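Local coordinates for GTP-binding protein (Pyrococcus horikoshii, PDB 1WXQ) that is of unknown function but probably binds GTP and may hydrolyse nucleotides, as a predicted Obg-like GTPase carrying a TGS domain, at residues A69-K74 / L319-P324; H187-P192 / L203-S208; D353-V358 / K364-A369. All blocks are in the same frame, centred on the assembly; numbering follows the deposited sequence.

Contact 1: A69-K74 / L319-P324; sequences ALIPVK and LIPVYP
Ile71 lays its CD1 methyl against the ring of Pro321, with CB at 4.0 Å as the nearest ring atom and the two side chains crossing at about a right angle. This is a junction between two β-sheets. Strand 68-77 belongs to the P-loop GTPase core, where it runs between strands 2-7 and 39-47, and strand 319-325 lies inside the four-stranded sheet that carries the TGS-type, ubiquitin-like fold. No hydrogen bond joins the segments, and even the closest CA atoms, those of Ile71 and Pro321, stay 8.6 Å apart. The strands therefore meet through side chains alone. They cross at a steep slant without pairing, and Ala69 meets Tyr323 while Ile71 meets Pro321.

A branched isoleucine suits this gap because its longer arm can span it: CG1 stands beside the backbone N and chi2 of 169° carries CD1 away from the strand. Proline answers with a compact apolar ring, which also touches Phe386, while Ile71 also leans on Leu344 of strand 343-346. All four touching residues are buried. Tyr323 has a ring long enough to span the distance to strand 68-77, and that ring also meets the ring of His48. It ends at the small methyl of Ala69, with Tyr323 OH 3.5 Å from Ala69 CB.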
loop_
_atom_site.group_PDB
_atom_site.type_symbol
_atom_site.label_atom_id
_atom_site.label_comp_id
_atom_site.label_asym_id
_atom_site.label_seq_id
_atom_site.Cartn_x
_atom_site.Cartn_y
_atom_site.Cartn_z
ATOM N N ALA A 69 16.477 0.829 -6.851
ATOM C CA ALA A 69 16.221 -0.186 -5.842
ATOM C C ALA A 69 14.876 -0.875 -6.082
ATOM O O ALA A 69 13.832 -0.217 -6.161
ATOM C CB ALA A 69 16.239 0.449 -4.459
ATOM N N LEU A 70 14.903 -2.195 -6.220
ATOM C CA LEU A 70 13.674 -2.952 -6.404
ATOM C C LEU A 70 13.407 -3.754 -5.121
ATOM O O LEU A 70 13.891 -4.871 -4.949
ATOM C CB LEU A 70 13.784 -3.879 -7.620
ATOM C CG LEU A 70 13.607 -3.222 -8.993
ATOM C CD1 LEU A 70 14.791 -2.317 -9.314
ATOM C CD2 LEU A 70 13.472 -4.302 -10.049
ATOM N N ILE A 71 12.640 -3.148 -4.219
ATOM C CA ILE A 71 12.293 -3.731 -2.930
ATOM C C ILE A 71 11.021 -4.562 -3.062
ATOM O O ILE A 71 9.993 -4.048 -3.478
ATOM C CB ILE A 71 12.046 -2.603 -1.914
ATOM C CG1 ILE A 71 13.041 -1.464 -2.167
ATOM C CG2 ILE A 71 12.175 -3.132 -0.495
ATOM C CD1 ILE A 71 12.746 -0.186 -1.403
ATOM N N PRO A 72 11.073 -5.859 -2.706
ATOM C CA PRO A 72 9.907 -6.755 -2.793
ATOM C C PRO A 72 8.737 -6.420 -1.861
ATOM O O PRO A 72 8.931 -5.912 -0.762
ATOM C CB PRO A 72 10.508 -8.138 -2.517
ATOM C CG PRO A 72 11.647 -7.837 -1.614
ATOM C CD PRO A 72 12.267 -6.604 -2.265
ATOM N N VAL A 73 7.526 -6.740 -2.323
ATOM C CA VAL A 73 6.277 -6.462 -1.616
ATOM C C VAL A 73 5.227 -7.526 -1.903
ATOM O O VAL A 73 4.980 -7.853 -3.056
ATOM C CB VAL A 73 5.679 -5.104 -2.082
ATOM C CG1 VAL A 73 4.272 -4.909 -1.500
ATOM C CG2 VAL A 73 6.609 -3.963 -1.694
ATOM N N LYS A 74 4.585 -8.043 -0.859
ATOM C CA LYS A 74 3.548 -9.057 -1.041
ATOM C C LYS A 74 2.349 -8.476 -1.776
ATOM O O LYS A 74 1.976 -7.320 -1.557
ATOM C CB LYS A 74 3.066 -9.594 0.304
ATOM C CG LYS A 74 3.760 -10.849 0.795
ATOM C CD LYS A 74 2.926 -11.522 1.887
ATOM C CE LYS A 74 1.525 -11.838 1.381
ATOM N NZ LYS A 74 0.656 -12.379 2.447
ATOM N N LEU A 319 5.641 4.840 3.142
ATOM C CA LEU A 319 6.830 4.101 3.524
ATOM C C LEU A 319 8.035 4.778 2.869
ATOM O O LEU A 319 7.904 5.426 1.832
ATOM C CB LEU A 319 6.712 2.650 3.065
ATOM C CG LEU A 319 5.485 1.920 3.630
ATOM C CD1 LEU A 319 5.280 0.603 2.909
ATOM C CD2 LEU A 319 5.664 1.686 5.125
ATOM N N ILE A 320 9.196 4.668 3.503
ATOM C CA ILE A 320 10.423 5.247 2.963
ATOM C C ILE A 320 11.492 4.180 3.082
ATOM O O ILE A 320 11.513 3.434 4.054
ATOM C CB ILE A 320 10.879 6.476 3.771
ATOM C CG1 ILE A 320 11.028 6.102 5.249
ATOM C CG2 ILE A 320 9.900 7.627 3.577
ATOM C CD1 ILE A 320 11.739 7.180 6.071
ATOM N N PRO A 321 12.385 4.078 2.091
ATOM C CA PRO A 321 13.452 3.065 2.145
ATOM C C PRO A 321 14.553 3.493 3.141
ATOM O O PRO A 321 14.884 4.670 3.241
ATOM C CB PRO A 321 13.975 3.011 0.700
ATOM C CG PRO A 321 12.951 3.783 -0.118
ATOM C CD PRO A 321 12.457 4.841 0.836
ATOM N N VAL A 322 15.111 2.533 3.872
ATOM C CA VAL A 322 16.153 2.810 4.856
ATOM C C VAL A 322 17.114 1.621 4.929
ATOM O O VAL A 322 16.685 0.472 4.960
ATOM C CB VAL A 322 15.516 3.071 6.247
ATOM C CG1 VAL A 322 16.585 3.111 7.330
ATOM C CG2 VAL A 322 14.743 4.377 6.216
ATOM N N TYR A 323 18.413 1.899 4.963
ATOM C CA TYR A 323 19.427 0.838 4.988
ATOM C C TYR A 323 20.347 0.843 6.198
ATOM O O TYR A 323 21.092 1.797 6.404
ATOM C CB TYR A 323 20.321 0.925 3.747
ATOM C CG TYR A 323 19.600 0.829 2.423
ATOM C CD1 TYR A 323 18.834 1.888 1.936
ATOM C CD2 TYR A 323 19.734 -0.308 1.628
ATOM C CE1 TYR A 323 18.228 1.820 0.682
ATOM C CE2 TYR A 323 19.133 -0.384 0.374
ATOM C CZ TYR A 323 18.387 0.679 -0.095
ATOM O OH TYR A 323 17.829 0.602 -1.354
ATOM N N PRO A 324 20.318 -0.235 7.004
ATOM C CA PRO A 324 21.158 -0.366 8.198
ATOM C C PRO A 324 22.486 -1.025 7.855
ATOM O O PRO A 324 22.526 -2.054 7.172
ATOM C CB PRO A 324 20.319 -1.242 9.106
ATOM C CG PRO A 324 19.729 -2.192 8.143
ATOM C CD PRO A 324 19.274 -1.276 7.005
#

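Contact 2: H187-P192 / L203-S208; sequences HKLNLP and LLAFAS
A Schellman motif closes helix 179-188, and the residues around that turn send two leucines, Leu189 and Leu191, onto helix 200-214. Asn190 is the C-prime residue, and its positive phi (40°), a conformation that asparagine tolerates well, reverses the chain. Leu191 N then reaches back to Met186 O, while Asn190 N makes a weak bond of 3.4 Å to His187 O. The reversal brings the leucines before and after Asn190 to face the same helix.

Leu189 uses a single methyl, CD1, which comes down on the helix backbone: it lies 3.7 Å from Ala205 O and 3.9 Å from Phe206 CA. The methyl of Ala205 adds a looser contact, its CB being 4.3 Å from Leu189 CD1. A residue as small as alanine allows the leucine to come this close to the main chain. Leu191 takes the aromatic side instead. Its CD1 rests 4.0 Å from Phe206 CD2, and nearly as close to CB of the same residue, so it touches the root of the side chain and the near side of the ring. With chi1 at 170° the Phe206 ring is turned away from the backbone N, onto the flank of the helix where Leu191 meets it. No polar bond crosses the contact; it is apolar packing.

Phe206 also makes an edge-to-face stack with Trp198 and packs on Ala185 and Met186 of helix 179-188. Other residues of helix 200-214, Leu203, Leu204 and Ala207, lean on helix 127-147, placing the contact within the helical region that the chain inserts, in sequence, between strands 104-110 and 217-222.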
loop_
_atom_site.group_PDB
_atom_site.type_symbol
_atom_site.label_atom_id
_atom_site.label_comp_id
_atom_site.label_asym_id
_atom_site.label_seq_id
_atom_site.Cartn_x
_atom_site.Cartn_y
_atom_site.Cartn_z
ATOM N N HIS A 187 -11.103 9.727 18.618
ATOM C CA HIS A 187 -10.734 11.102 18.925
ATOM C C HIS A 187 -11.254 12.035 17.847
ATOM O O HIS A 187 -11.801 13.093 18.143
ATOM C CB HIS A 187 -9.205 11.205 19.046
ATOM C CG HIS A 187 -8.696 12.595 19.280
ATOM N ND1 HIS A 187 -8.534 13.511 18.264
ATOM C CD2 HIS A 187 -8.320 13.227 20.419
ATOM C CE1 HIS A 187 -8.080 14.647 18.766
ATOM N NE2 HIS A 187 -7.943 14.501 20.072
ATOM N N LYS A 188 -11.110 11.612 16.599
ATOM C CA LYS A 188 -11.529 12.399 15.453
ATOM C C LYS A 188 -13.032 12.605 15.320
ATOM O O LYS A 188 -13.471 13.597 14.742
ATOM C CB LYS A 188 -10.994 11.751 14.186
ATOM C CG LYS A 188 -11.249 12.535 12.918
ATOM C CD LYS A 188 -10.676 11.798 11.725
ATOM C CE LYS A 188 -11.071 12.473 10.428
ATOM N NZ LYS A 188 -10.373 11.850 9.268
ATOM N N LEU A 189 -13.821 11.671 15.840
ATOM C CA LEU A 189 -15.272 11.762 15.751
ATOM C C LEU A 189 -15.903 11.990 17.121
ATOM O O LEU A 189 -17.061 11.579 17.310
ATOM C CB LEU A 189 -15.837 10.477 15.139
ATOM C CG LEU A 189 -15.319 10.025 13.772
ATOM C CD1 LEU A 189 -15.835 8.632 13.463
ATOM C CD2 LEU A 189 -15.768 11.013 12.700
ATOM N N ASN A 190 -15.157 12.624 18.020
ATOM C CA ASN A 190 -15.650 12.925 19.362
ATOM C C ASN A 190 -16.465 11.780 19.946
ATOM O O ASN A 190 -17.557 11.970 20.448
ATOM C CB ASN A 190 -16.548 14.164 19.292
ATOM C CG ASN A 190 -15.725 15.402 19.074
ATOM O OD1 ASN A 190 -14.635 15.561 19.606
ATOM N ND2 ASN A 190 -16.328 16.346 18.328
ATOM N N LEU A 191 -15.938 10.556 19.836
ATOM C CA LEU A 191 -16.673 9.472 20.478
ATOM C C LEU A 191 -16.251 9.285 21.938
ATOM O O LEU A 191 -15.198 9.736 22.371
ATOM C CB LEU A 191 -16.412 8.188 19.691
ATOM C CG LEU A 191 -16.934 8.264 18.255
ATOM C CD1 LEU A 191 -16.260 7.244 17.334
ATOM C CD2 LEU A 191 -18.437 8.005 18.154
ATOM N N PRO A 192 -17.180 8.697 22.730
ATOM C CA PRO A 192 -17.010 8.547 24.164
ATOM C C PRO A 192 -16.274 7.252 24.518
ATOM O O PRO A 192 -16.333 6.263 23.803
ATOM C CB PRO A 192 -18.416 8.479 24.753
ATOM C CG PRO A 192 -19.349 7.947 23.663
ATOM C CD PRO A 192 -18.477 8.158 22.337
ATOM N N LEU A 203 -21.274 3.955 15.123
ATOM C CA LEU A 203 -20.634 2.752 14.655
ATOM C C LEU A 203 -20.300 2.764 13.160
ATOM O O LEU A 203 -19.155 2.505 12.766
ATOM C CB LEU A 203 -21.501 1.557 15.010
ATOM C CG LEU A 203 -21.419 1.144 16.477
ATOM C CD1 LEU A 203 -22.502 0.122 16.817
ATOM C CD2 LEU A 203 -20.044 0.570 16.723
ATOM N N LEU A 204 -21.288 3.069 12.328
ATOM C CA LEU A 204 -21.060 3.102 10.886
ATOM C C LEU A 204 -19.997 4.171 10.562
ATOM O O LEU A 204 -19.056 3.937 9.781
ATOM C CB LEU A 204 -22.374 3.407 10.167
ATOM C CG LEU A 204 -22.270 3.578 8.663
ATOM C CD1 LEU A 204 -21.527 2.407 8.080
ATOM C CD2 LEU A 204 -23.672 3.678 8.059
ATOM N N ALA A 205 -20.142 5.337 11.185
ATOM C CA ALA A 205 -19.196 6.424 10.965
ATOM C C ALA A 205 -17.810 5.995 11.432
ATOM O O ALA A 205 -16.803 6.285 10.788
ATOM C CB ALA A 205 -19.632 7.666 11.725
ATOM N N PHE A 206 -17.756 5.310 12.568
ATOM C CA PHE A 206 -16.476 4.855 13.079
ATOM C C PHE A 206 -15.924 3.793 12.138
ATOM O O PHE A 206 -14.728 3.756 11.885
ATOM C CB PHE A 206 -16.614 4.296 14.494
ATOM C CG PHE A 206 -15.380 3.590 14.982
ATOM C CD1 PHE A 206 -15.273 2.207 14.883
ATOM C CD2 PHE A 206 -14.311 4.305 15.504
ATOM C CE1 PHE A 206 -14.115 1.544 15.297
ATOM C CE2 PHE A 206 -13.151 3.658 15.920
ATOM C CZ PHE A 206 -13.051 2.270 15.817
ATOM N N ALA A 207 -16.801 2.942 11.614
ATOM C CA ALA A 207 -16.372 1.898 10.688
ATOM C C ALA A 207 -15.726 2.514 9.447
ATOM O O ALA A 207 -14.644 2.104 9.036
ATOM C CB ALA A 207 -17.567 1.014 10.273
ATOM N N SER A 208 -16.397 3.501 8.860
ATOM C CA SER A 208 -15.894 4.159 7.665
ATOM C C SER A 208 -14.529 4.784 7.935
ATOM O O SER A 208 -13.624 4.698 7.104
ATOM C CB SER A 208 -16.884 5.241 7.183
ATOM O OG SER A 208 -18.088 4.663 6.672
#

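Contact 3: D353-V358 / K364-A369; sequences DLAFKV and KGFLYA
Asp353 OD2 accepts a hydrogen bond from Thr350 N, a carboxylate well placed to take up a backbone N-H near the start of helix 351-358. Two and three residues further on, this helix meets the chain that returns into the TGS sheet. The fold is of the β-grasp, ubiquitin-like kind, in which a helix packs across a small mixed sheet.

Two pairs make the contact. On the buried side, Ala355 points its methyl at the ring of Phe366, with CB 4.4 Å from CD1; the distance is loose, but a small residue lets the helix lie near the aromatic group. A chi1 of -179° turns the Phe366 ring toward the helix, where Ala355 meets it. Tyr368 N lies over one face of this ring, 3.6 Å above the plane and displaced toward the rim.

On the solvent side, Phe356 reaches across to Lys364, the last residue of helix 360-364. Its CZ comes within 3.8 Å of Lys364 N and 4.0 Å from Lys364 CD. The lysine is bent at chi2 (-56°), so its CD methylene passes close to CZ while the amino group continues beyond. A lysine suits such an exposed spot, since its methylenes can pack and its charge can stay in water.

Leu367 and Tyr368 both face Val393 in a classic β-bulge of strand 366-371. Beneath the helix, Ala355 and Leu354 rest on Ile392 of strand 388-394, and Leu354 also reaches Phe343 of strand 343-346.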
loop_
_atom_site.group_PDB
_atom_site.type_symbol
_atom_site.label_atom_id
_atom_site.label_comp_id
_atom_site.label_asym_id
_atom_site.label_seq_id
_atom_site.Cartn_x
_atom_site.Cartn_y
_atom_site.Cartn_z
ATOM N N ASP A 353 13.617 2.264 15.894
ATOM C CA ASP A 353 12.560 1.494 15.234
ATOM C C ASP A 353 13.214 0.652 14.159
ATOM O O ASP A 353 12.804 -0.469 13.907
ATOM C CB ASP A 353 11.505 2.405 14.577
ATOM C CG ASP A 353 10.624 3.126 15.587
ATOM O OD1 ASP A 353 10.151 2.472 16.531
ATOM O OD2 ASP A 353 10.377 4.341 15.432
ATOM N N LEU A 354 14.228 1.203 13.506
ATOM C CA LEU A 354 14.926 0.459 12.461
ATOM C C LEU A 354 15.680 -0.718 13.088
ATOM O O LEU A 354 15.886 -1.738 12.443
ATOM C CB LEU A 354 15.900 1.366 11.709
ATOM C CG LEU A 354 16.844 0.603 10.784
ATOM C CD1 LEU A 354 16.039 -0.045 9.648
ATOM C CD2 LEU A 354 17.922 1.544 10.254
ATOM N N ALA A 355 16.075 -0.572 14.351
ATOM C CA ALA A 355 16.777 -1.640 15.073
ATOM C C ALA A 355 15.856 -2.849 15.271
ATOM O O ALA A 355 16.263 -3.993 15.061
ATOM C CB ALA A 355 17.263 -1.132 16.439
ATOM N N PHE A 356 14.608 -2.594 15.659
ATOM C CA PHE A 356 13.664 -3.688 15.881
ATOM C C PHE A 356 13.332 -4.466 14.619
ATOM O O PHE A 356 13.130 -5.686 14.670
ATOM C CB PHE A 356 12.388 -3.174 16.555
ATOM C CG PHE A 356 12.533 -2.998 18.042
ATOM C CD1 PHE A 356 12.608 -4.106 18.882
ATOM C CD2 PHE A 356 12.622 -1.730 18.607
ATOM C CE1 PHE A 356 12.766 -3.946 20.266
ATOM C CE2 PHE A 356 12.780 -1.566 19.988
ATOM C CZ PHE A 356 12.852 -2.679 20.814
ATOM N N LYS A 357 13.285 -3.784 13.482
ATOM C CA LYS A 357 13.015 -4.492 12.243
ATOM C C LYS A 357 14.068 -5.576 12.063
ATOM O O LYS A 357 13.756 -6.670 11.602
ATOM C CB LYS A 357 13.039 -3.539 11.043
ATOM C CG LYS A 357 11.737 -2.817 10.817
ATOM C CD LYS A 357 10.570 -3.790 10.773
ATOM C CE LYS A 357 9.293 -3.080 10.341
ATOM N NZ LYS A 357 9.471 -2.451 8.993
ATOM N N VAL A 358 15.312 -5.270 12.432
ATOM C CA VAL A 358 16.391 -6.243 12.316
ATOM C C VAL A 358 16.192 -7.320 13.389
ATOM O O VAL A 358 15.932 -8.482 13.068
ATOM C CB VAL A 358 17.794 -5.596 12.512
ATOM C CG1 VAL A 358 18.887 -6.638 12.225
ATOM C CG2 VAL A 358 17.956 -4.375 11.608
ATOM N N LYS A 364 16.386 -3.582 21.729
ATOM C CA LYS A 364 16.456 -3.455 23.172
ATOM C C LYS A 364 17.755 -2.813 23.636
ATOM O O LYS A 364 17.735 -1.841 24.390
ATOM C CB LYS A 364 16.277 -4.822 23.827
ATOM C CG LYS A 364 14.857 -5.343 23.730
ATOM C CD LYS A 364 13.873 -4.338 24.325
ATOM C CE LYS A 364 12.506 -4.951 24.528
ATOM N NZ LYS A 364 11.576 -3.992 25.173
ATOM N N GLY A 365 18.884 -3.350 23.183
ATOM C CA GLY A 365 20.163 -2.794 23.588
ATOM C C GLY A 365 20.559 -1.530 22.847
ATOM O O GLY A 365 21.732 -1.175 22.831
ATOM N N PHE A 366 19.587 -0.843 22.247
ATOM C CA PHE A 366 19.860 0.370 21.479
ATOM C C PHE A 366 20.501 1.470 22.300
ATOM O O PHE A 366 20.096 1.740 23.427
ATOM C CB PHE A 366 18.570 0.913 20.845
ATOM C CG PHE A 366 18.780 2.152 20.005
ATOM C CD1 PHE A 366 19.260 2.052 18.704
ATOM C CD2 PHE A 366 18.522 3.418 20.524
ATOM C CE1 PHE A 366 19.483 3.193 17.931
ATOM C CE2 PHE A 366 18.741 4.558 19.761
ATOM C CZ PHE A 366 19.223 4.444 18.463
ATOM N N LEU A 367 21.509 2.112 21.728
ATOM C CA LEU A 367 22.167 3.213 22.417
ATOM C C LEU A 367 22.011 4.472 21.568
ATOM O O LEU A 367 21.515 5.490 22.043
ATOM C CB LEU A 367 23.650 2.890 22.671
ATOM C CG LEU A 367 23.947 1.746 23.657
ATOM C CD1 LEU A 367 25.441 1.649 23.911
ATOM C CD2 LEU A 367 23.209 2.004 24.976
ATOM N N TYR A 368 22.411 4.395 20.306
ATOM C CA TYR A 368 22.297 5.540 19.415
ATOM C C TYR A 368 22.641 5.149 17.992
ATOM O O TYR A 368 23.125 4.048 17.739
ATOM C CB TYR A 368 23.221 6.676 19.878
ATOM C CG TYR A 368 24.688 6.351 19.757
ATOM C CD1 TYR A 368 25.305 5.473 20.647
ATOM C CD2 TYR A 368 25.453 6.885 18.724
ATOM C CE1 TYR A 368 26.649 5.130 20.508
ATOM C CE2 TYR A 368 26.799 6.550 18.574
ATOM C CZ TYR A 368 27.391 5.670 19.467
ATOM O OH TYR A 368 28.712 5.314 19.303
ATOM N N ALA A 369 22.395 6.061 17.062
ATOM C CA ALA A 369 22.678 5.793 15.653
ATOM C C ALA A 369 23.513 6.876 14.991
ATOM O O ALA A 369 23.606 7.992 15.477
ATOM C CB ALA A 369 21.365 5.606 14.877
#

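How the contacts relate
From the N terminus, strand 68-77 of the GTPase core opens contact 1, which closes only at strand 319-325. Contact 2 opens and closes within that long excursion, joining the turn that ends helix 179-188 to helix 200-214, about 19 Å from contact 1 at the nearest atoms and across the centre of the chain from it. Contact 3 follows in series, a short closure between helix 351-358 and strand 366-371. Contacts 1 and 3 share the TGS-type sheet and touch directly: Val322 CG1 packs 3.6 Å from Leu354 CD2. Together they link the GTPase sheet through strand 319-325 to the helix lying on the second sheet, while contact 2 ties together the helical region alone.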